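Local coordinates for protein probable thiol peroxidase (Mycobacterium tuberculosis, PDB 1Y25) that probably reduces hydrogen peroxide and organic hydroperoxides with thioredoxin as electron donor, protecting the cell from oxidative stress, at residues S46-I51 and I132-A137; A76-V81 and E99-A104; V20-P25 and G139-T144. The protein carries 1 engineered substitution. All coordinates share one frame; numbering follows the deposited sequence.

Contact 1: residues S46-I51 and I132-A137; sequences SVLLNI and IVVIGA
Leu49 and Val133 face each other as a hydrogen-bonded antiparallel pair, with Leu49 N 2.8 Å from Val133 O in one direction and Val133 N reaching Leu49 O in the other. Val47 and Ile135 repeat this exchange one hydrogen-bonded pair along, so four backbone bonds tie the strands together. The packing is dense on the face carrying Val47, Leu49, Val133 and Ile135. There Leu49 CD1 lies 3.9 Å from Val133 CB and also reaches Ile135 CD1, while the side chains of Val47 and Ile135 lie side by side, with Val47 CG1, set between its own backbone N and carbonyl carbon (chi1 55°), 3.8 Å from Ile135 CB. On the other face Leu48 CG rests on both Val134 CG2 and Ile132 CG2, and both Leu48 and Ile132 pack against Phe67 of helix 58-74. Asn50 turns OD1 to within 3.4 Å of Ile132 CD1; its ND2 is bonded to Ser63 OG. Side-chain packing thins toward Ala137, which is exposed: Ser46 CA still lies 3.1 Å from Ile135 O, but Ser46 OG stays 4.0 Å from Gly136 CA. Such pairing of central strand 47-51 with strand 131-135 belongs to the thioredoxin fold of peroxiredoxins, with Asn50 about 7 Å, side chain to side chain, from engineered Ser60 at the predicted peroxidatic site.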
loop_
_atom_site.group_PDB
_atom_site.type_symbol
_atom_site.label_atom_id
_atom_site.label_comp_id
_atom_site.label_asym_id
_atom_site.label_seq_id
_atom_site.Cartn_x
_atom_site.Cartn_y
_atom_site.Cartn_z
ATOM N N SER A 46 13.468 7.983 -6.349
ATOM C CA SER A 46 12.069 8.351 -6.259
ATOM C C SER A 46 11.475 8.400 -7.681
ATOM O O SER A 46 12.115 8.848 -8.584
ATOM C CB SER A 46 11.907 9.727 -5.622
ATOM O OG SER A 46 12.301 9.736 -4.277
ATOM N N VAL A 47 10.239 7.961 -7.859
ATOM C CA VAL A 47 9.568 8.205 -9.147
ATOM C C VAL A 47 8.162 8.759 -8.887
ATOM O O VAL A 47 7.495 8.332 -7.975
ATOM C CB VAL A 47 9.544 6.930 -10.047
ATOM C CG1 VAL A 47 8.877 5.677 -9.303
ATOM C CG2 VAL A 47 8.895 7.249 -11.386
ATOM N N LEU A 48 7.758 9.729 -9.696
ATOM C CA LEU A 48 6.453 10.316 -9.617
ATOM C C LEU A 48 5.625 9.845 -10.799
ATOM O O LEU A 48 6.030 10.000 -11.985
ATOM C CB LEU A 48 6.552 11.827 -9.573
ATOM C CG LEU A 48 5.253 12.655 -9.554
ATOM C CD1 LEU A 48 5.585 14.029 -8.947
ATOM C CD2 LEU A 48 4.629 12.813 -10.901
ATOM N N LEU A 49 4.483 9.243 -10.449
ATOM C CA LEU A 49 3.464 8.761 -11.389
ATOM C C LEU A 49 2.424 9.835 -11.468
ATOM O O LEU A 49 1.727 10.124 -10.464
ATOM C CB LEU A 49 2.771 7.458 -10.867
ATOM C CG LEU A 49 3.655 6.291 -10.383
ATOM C CD1 LEU A 49 2.760 5.131 -9.973
ATOM C CD2 LEU A 49 4.772 5.936 -11.378
ATOM N N ASN A 50 2.413 10.444 -12.645
ATOM C CA ASN A 50 1.384 11.359 -13.108
ATOM C C ASN A 50 0.344 10.577 -13.909
ATOM O O ASN A 50 0.512 10.325 -15.062
ATOM C CB ASN A 50 2.026 12.496 -13.969
ATOM C CG ASN A 50 1.023 13.571 -14.376
ATOM O OD1 ASN A 50 0.124 13.887 -13.612
ATOM N ND2 ASN A 50 1.175 14.141 -15.589
ATOM N N ILE A 51 -0.768 10.259 -13.258
ATOM C CA ILE A 51 -1.785 9.340 -13.772
ATOM C C ILE A 51 -2.990 10.167 -14.216
ATOM O O ILE A 51 -3.478 11.067 -13.457
ATOM C CB ILE A 51 -2.213 8.317 -12.675
ATOM C CG1 ILE A 51 -1.017 7.615 -12.008
ATOM C CG2 ILE A 51 -3.277 7.322 -13.201
ATOM C CD1 ILE A 51 -1.321 7.091 -10.587
ATOM N N ILE A 132 -1.841 11.253 -8.471
ATOM C CA ILE A 132 -0.418 11.299 -8.329
ATOM C C ILE A 132 -0.088 10.235 -7.294
ATOM O O ILE A 132 -0.777 10.135 -6.237
ATOM C CB ILE A 132 0.142 12.714 -7.831
ATOM C CG1 ILE A 132 -0.273 13.866 -8.721
ATOM C CG2 ILE A 132 1.636 12.714 -7.709
ATOM C CD1 ILE A 132 0.114 13.762 -10.175
ATOM N N VAL A 133 0.955 9.473 -7.608
ATOM C CA VAL A 133 1.644 8.601 -6.666
ATOM C C VAL A 133 3.139 8.863 -6.764
ATOM O O VAL A 133 3.717 8.701 -7.825
ATOM C CB VAL A 133 1.364 7.016 -6.885
ATOM C CG1 VAL A 133 2.084 6.237 -5.838
ATOM C CG2 VAL A 133 -0.154 6.643 -6.812
ATOM N N VAL A 134 3.762 9.224 -5.635
ATOM C CA VAL A 134 5.258 9.234 -5.504
ATOM C C VAL A 134 5.755 8.003 -4.769
ATOM O O VAL A 134 5.253 7.699 -3.682
ATOM C CB VAL A 134 5.794 10.508 -4.864
ATOM C CG1 VAL A 134 7.322 10.459 -4.633
ATOM C CG2 VAL A 134 5.385 11.728 -5.693
ATOM N N ILE A 135 6.591 7.202 -5.463
ATOM C CA ILE A 135 7.260 6.029 -4.904
ATOM C C ILE A 135 8.691 6.453 -4.512
ATOM O O ILE A 135 9.397 6.973 -5.331
ATOM C CB ILE A 135 7.309 4.860 -5.946
ATOM C CG1 ILE A 135 5.889 4.611 -6.519
ATOM C CG2 ILE A 135 8.044 3.607 -5.347
ATOM C CD1 ILE A 135 5.869 3.730 -7.734
ATOM N N GLY A 136 9.052 6.294 -3.253
ATOM C CA GLY A 136 10.410 6.560 -2.810
ATOM C C GLY A 136 11.445 5.572 -3.355
ATOM O O GLY A 136 11.113 4.596 -3.961
ATOM N N ALA A 137 12.700 5.817 -3.024
ATOM C CA ALA A 137 13.840 5.057 -3.483
ATOM C C ALA A 137 13.742 3.615 -2.953
ATOM O O ALA A 137 14.217 2.631 -3.623
ATOM C CB ALA A 137 15.154 5.758 -2.914
#

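Contact 2: residues A76-V81 and E99-A104; sequences ATVLCV and ENVMPA
Asn100 and Val101 lead the second strand in beside Val78, where two parallel strands of a beta-alpha-beta unit meet, strand 78-82 being linked to strand 101-105 through helix 86-96. At Asn100 the chains are still spread apart, and a water accepts a bond from Val78 N at 2.8 Å; its link to Asn100 O is doubtful. The backbone N of Asn100 is bonded to Asp68 of helix 58-74. At Val101 the isopropyl group does the touching. CG1 stands anti to its own carbonyl carbon (chi1 -70°), which brings it 4.0 Å from Val78 CG1 and also against the sulfur of Cys80. Val78 and Cys80 continue this face onto helix 58-74, through Phe67 and Ala71 for the former and Val64 for the latter. Met102 then makes two backbone bonds, its N to Val78 O at 3.0 Å and its O receiving Cys80 N at 2.8 Å. Its side chain goes to the opposite face, where CB and CG pack against Leu79 CD1, and the chain bends about the CG-SD bond with Met102 SD 3.3 Å from Leu79 CD1. Pro103 has no N-H to give; its CA-H makes a longer contact with Cys80 O, while its ring packs on Gln89 and Cys93 of helix 86-96. Ala104 donates its N to Cys80 O in a more bent bond (141° at the hydrogen), and Val81 CA lies 3.4 Å from Ala104 O. The methyl group of Ala104 completes the Leu79 face, with its CB 3.9 Å from Leu79 CG.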
loop_
_atom_site.group_PDB
_atom_site.type_symbol
_atom_site.label_atom_id
_atom_site.label_comp_id
_atom_site.label_asym_id
_atom_site.label_seq_id
_atom_site.Cartn_x
_atom_site.Cartn_y
_atom_site.Cartn_z
ATOM N N ALA A 76 14.245 15.239 -11.868
ATOM C CA ALA A 76 13.355 14.282 -11.248
ATOM C C ALA A 76 12.785 13.271 -12.306
ATOM O O ALA A 76 12.584 13.639 -13.470
ATOM C CB ALA A 76 12.240 15.073 -10.614
ATOM N N THR A 77 12.559 12.018 -11.906
ATOM C CA THR A 77 11.855 11.045 -12.782
ATOM C C THR A 77 10.320 11.082 -12.701
ATOM O O THR A 77 9.709 10.795 -11.649
ATOM C CB THR A 77 12.412 9.655 -12.578
ATOM O OG1 THR A 77 13.828 9.797 -12.513
ATOM C CG2 THR A 77 12.038 8.702 -13.713
ATOM N N VAL A 78 9.711 11.516 -13.816
ATOM C CA VAL A 78 8.239 11.628 -13.915
ATOM C C VAL A 78 7.763 10.749 -15.041
ATOM O O VAL A 78 8.155 10.892 -16.189
ATOM C CB VAL A 78 7.743 13.117 -14.145
ATOM C CG1 VAL A 78 6.289 13.188 -14.271
ATOM C CG2 VAL A 78 8.236 14.000 -12.992
ATOM N N LEU A 79 6.859 9.859 -14.679
ATOM C CA LEU A 79 6.266 8.908 -15.584
ATOM C C LEU A 79 4.813 9.348 -15.780
ATOM O O LEU A 79 4.037 9.510 -14.833
ATOM C CB LEU A 79 6.306 7.500 -14.940
ATOM C CG LEU A 79 6.247 6.275 -15.800
ATOM C CD1 LEU A 79 7.481 6.224 -16.648
ATOM C CD2 LEU A 79 6.078 4.969 -15.066
ATOM N N CYS A 80 4.436 9.460 -17.021
ATOM C CA CYS A 80 3.157 9.923 -17.392
ATOM C C CYS A 80 2.301 8.722 -17.796
ATOM O O CYS A 80 2.528 8.161 -18.869
ATOM C CB CYS A 80 3.311 10.960 -18.523
ATOM S SG CYS A 80 3.787 12.562 -17.924
ATOM N N VAL A 81 1.350 8.342 -16.926
ATOM C CA VAL A 81 0.606 7.078 -17.018
ATOM C C VAL A 81 -0.863 7.233 -17.381
ATOM O O VAL A 81 -1.568 7.987 -16.758
ATOM C CB VAL A 81 0.675 6.212 -15.758
ATOM C CG1 VAL A 81 -0.032 4.808 -16.033
ATOM C CG2 VAL A 81 2.107 6.092 -15.232
ATOM N N GLU A 99 10.352 16.344 -23.644
ATOM C CA GLU A 99 11.376 15.273 -23.611
ATOM C C GLU A 99 11.843 14.728 -22.220
ATOM O O GLU A 99 12.626 13.725 -22.175
ATOM C CB GLU A 99 12.660 15.800 -24.261
ATOM C CG GLU A 99 12.765 15.639 -25.801
ATOM C CD GLU A 99 14.200 15.931 -26.253
ATOM O OE1 GLU A 99 15.026 16.230 -25.333
ATOM O OE2 GLU A 99 14.495 15.894 -27.487
ATOM N N ASN A 100 11.452 15.419 -21.133
ATOM C CA ASN A 100 11.809 15.059 -19.772
ATOM C C ASN A 100 10.864 14.109 -19.043
ATOM O O ASN A 100 11.245 13.521 -18.064
ATOM C CB ASN A 100 12.000 16.318 -18.970
ATOM C CG ASN A 100 13.094 17.195 -19.591
ATOM O OD1 ASN A 100 14.046 17.504 -18.929
ATOM N ND2 ASN A 100 12.990 17.495 -20.900
ATOM N N VAL A 101 9.644 13.973 -19.512
ATOM C CA VAL A 101 8.720 12.994 -18.973
ATOM C C VAL A 101 8.895 11.721 -19.767
ATOM O O VAL A 101 9.428 11.733 -20.879
ATOM C CB VAL A 101 7.260 13.498 -18.994
ATOM C CG1 VAL A 101 7.081 14.640 -17.934
ATOM C CG2 VAL A 101 6.837 13.933 -20.456
ATOM N N MET A 102 8.601 10.605 -19.108
ATOM C CA MET A 102 8.556 9.285 -19.705
ATOM C C MET A 102 7.105 8.881 -19.781
ATOM O O MET A 102 6.454 8.660 -18.747
ATOM C CB MET A 102 9.346 8.280 -18.908
ATOM C CG MET A 102 9.502 6.881 -19.531
ATOM S SD MET A 102 10.233 5.691 -18.373
ATOM C CE MET A 102 12.023 5.965 -18.533
ATOM N N PRO A 103 6.583 8.760 -21.020
ATOM C CA PRO A 103 5.227 8.213 -21.104
ATOM C C PRO A 103 5.185 6.657 -20.928
ATOM O O PRO A 103 6.139 5.951 -21.225
ATOM C CB PRO A 103 4.755 8.665 -22.480
ATOM C CG PRO A 103 6.020 8.851 -23.298
ATOM C CD PRO A 103 7.167 9.024 -22.348
ATOM N N ALA A 104 4.046 6.177 -20.427
ATOM C CA ALA A 104 3.835 4.789 -20.077
ATOM C C ALA A 104 2.359 4.492 -20.212
ATOM O O ALA A 104 1.538 5.188 -19.632
ATOM C CB ALA A 104 4.280 4.581 -18.669
HETATM O O HOH W 1 11.247 12.926 -15.738
HETATM O O HOH W 2 11.592 10.683 -16.605
#

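Contact 3: residues V20-P25 and G139-T144; sequences VGSPAP and GNVAYT
Gly21 and Val141 are joined through the backbone: Gly21 N gives its hydrogen to Val141 O at 2.7 Å, and Val141 N returns one to Ser22 O at the same length. A third bond runs from Ala24 N to Gly139 O at 2.9 Å, and a water donates to both Gly139 O and Ala24 O. Segment 20-25 thus runs as an irregular chain along the start of strand 141-146, one of the two outermost strands of the thioredoxin-fold sheet in this subunit, and along the turn before it. Farther along, Ala142 and Tyr143 together face Val134 of the neighbouring strand in a classic beta bulge. Apolar contacts gather on Val141, whose two methyl groups divide the work: CG1, anti to the backbone N (chi1 175°), meets Val20, 4.1 Å from its CG2, whereas Val141 CG2 lies 4.0 Å from Ala24 CB. Val20 also extends CG2 to 3.6 Å from Tyr143 N. Among the polar side chains, Asn140 lies alongside the Pro23 ring, with OD1 3.3 Å from Pro23 CA. Ser22 points away from the strand; its OG is bonded to Ala19 O and to Gln41 of the second subunit, whose Asp33 accepts a bond from Val20 N.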
loop_
_atom_site.group_PDB
_atom_site.type_symbol
_atom_site.label_atom_id
_atom_site.label_comp_id
_atom_site.label_asym_id
_atom_site.label_seq_id
_atom_site.Cartn_x
_atom_site.Cartn_y
_atom_site.Cartn_z
ATOM N N VAL A 20 0.325 5.513 1.940
ATOM C CA VAL A 20 1.685 6.045 2.179
ATOM C C VAL A 20 2.367 5.137 3.221
ATOM O O VAL A 20 1.717 4.741 4.172
ATOM C CB VAL A 20 1.559 7.512 2.552
ATOM C CG1 VAL A 20 2.815 8.027 3.198
ATOM C CG2 VAL A 20 1.214 8.337 1.341
ATOM N N GLY A 21 3.582 4.675 2.909
ATOM C CA GLY A 21 4.394 3.856 3.747
ATOM C C GLY A 21 4.365 2.378 3.367
ATOM O O GLY A 21 5.234 1.628 3.745
ATOM N N SER A 22 3.352 1.965 2.637
ATOM C CA SER A 22 3.204 0.628 2.163
ATOM C C SER A 22 3.935 0.446 0.797
ATOM O O SER A 22 4.274 1.415 0.161
ATOM C CB SER A 22 1.700 0.259 2.083
ATOM O OG SER A 22 1.065 0.855 0.963
ATOM N N PRO A 23 4.278 -0.833 0.421
ATOM C CA PRO A 23 4.989 -1.128 -0.843
ATOM C C PRO A 23 4.135 -0.727 -2.027
ATOM O O PRO A 23 2.954 -1.139 -2.161
ATOM C CB PRO A 23 5.217 -2.625 -0.800
ATOM C CG PRO A 23 4.990 -3.034 0.722
ATOM C CD PRO A 23 3.981 -2.054 1.193
ATOM N N ALA A 24 4.706 0.088 -2.890
ATOM C CA ALA A 24 4.028 0.420 -4.125
ATOM C C ALA A 24 3.697 -0.858 -4.931
ATOM O O ALA A 24 4.563 -1.769 -5.130
ATOM C CB ALA A 24 4.812 1.402 -4.873
ATOM N N PRO A 25 2.401 -0.995 -5.326
ATOM C CA PRO A 25 2.059 -2.049 -6.275
ATOM C C PRO A 25 3.026 -2.029 -7.476
ATOM O O PRO A 25 3.292 -0.958 -8.062
ATOM C CB PRO A 25 0.613 -1.745 -6.682
ATOM C CG PRO A 25 0.113 -0.923 -5.589
ATOM C CD PRO A 25 1.222 -0.159 -5.007
ATOM N N GLY A 139 10.924 2.005 -2.550
ATOM C CA GLY A 139 9.828 1.310 -3.214
ATOM C C GLY A 139 8.538 1.374 -2.434
ATOM O O GLY A 139 7.523 0.705 -2.762
ATOM N N ASN A 140 8.561 2.168 -1.374
ATOM C CA ASN A 140 7.315 2.352 -0.605
ATOM C C ASN A 140 6.623 3.614 -1.135
ATOM O O ASN A 140 7.212 4.467 -1.813
ATOM C CB ASN A 140 7.576 2.352 0.884
ATOM C CG ASN A 140 7.967 1.029 1.376
ATOM O OD1 ASN A 140 7.570 0.019 0.816
ATOM N ND2 ASN A 140 8.779 0.993 2.459
ATOM N N VAL A 141 5.342 3.690 -0.886
ATOM C CA VAL A 141 4.568 4.835 -1.389
ATOM C C VAL A 141 4.949 6.001 -0.451
ATOM O O VAL A 141 4.797 5.872 0.787
ATOM C CB VAL A 141 3.074 4.553 -1.280
ATOM C CG1 VAL A 141 2.266 5.733 -1.658
ATOM C CG2 VAL A 141 2.650 3.383 -2.125
ATOM N N ALA A 142 5.381 7.128 -1.027
ATOM C CA ALA A 142 5.738 8.334 -0.284
ATOM C C ALA A 142 4.613 9.374 -0.254
ATOM O O ALA A 142 4.592 10.221 0.641
ATOM C CB ALA A 142 6.999 8.969 -0.884
ATOM N N TYR A 143 3.653 9.308 -1.176
ATOM C CA TYR A 143 2.727 10.423 -1.382
ATOM C C TYR A 143 1.733 10.011 -2.431
ATOM O O TYR A 143 2.052 9.256 -3.280
ATOM C CB TYR A 143 3.504 11.700 -1.790
ATOM C CG TYR A 143 2.606 12.797 -2.167
ATOM C CD1 TYR A 143 2.202 13.780 -1.242
ATOM C CD2 TYR A 143 2.057 12.824 -3.439
ATOM C CE1 TYR A 143 1.262 14.767 -1.611
ATOM C CE2 TYR A 143 1.171 13.762 -3.789
ATOM C CZ TYR A 143 0.801 14.768 -2.909
ATOM O OH TYR A 143 -0.100 15.723 -3.386
ATOM N N THR A 144 0.478 10.372 -2.204
ATOM C CA THR A 144 -0.607 10.154 -3.039
ATOM C C THR A 144 -1.520 11.382 -3.031
ATOM O O THR A 144 -1.609 12.123 -2.008
ATOM C CB THR A 144 -1.456 8.855 -2.659
ATOM O OG1 THR A 144 -2.107 8.969 -1.353
ATOM C CG2 THR A 144 -0.548 7.639 -2.766
HETATM O O HOH W 3 7.304 -1.424 -4.739
#

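Overall arrangement
All three contacts reach the same five-stranded sheet. Contacts 1 and 2 are buried and adjoin: strands 47-51 and 78-82 are parallel neighbours, with Leu48 O probably bonded to Leu79 N. Contact 1 is antiparallel and almost wholly apolar in its side chains, whereas contact 2 is parallel, includes a proline and a cysteine, and takes in water where its strands begin. Contact 3 is the surface member. Its strand 141-146 pairs with strand 131-135 of contact 1 through Val134 and the bulge at Ala142, but it joins an irregular segment through three backbone bonds and reaches the second subunit. Contacts 2 and 3 do not touch, their nearest atoms being about 10 Å apart.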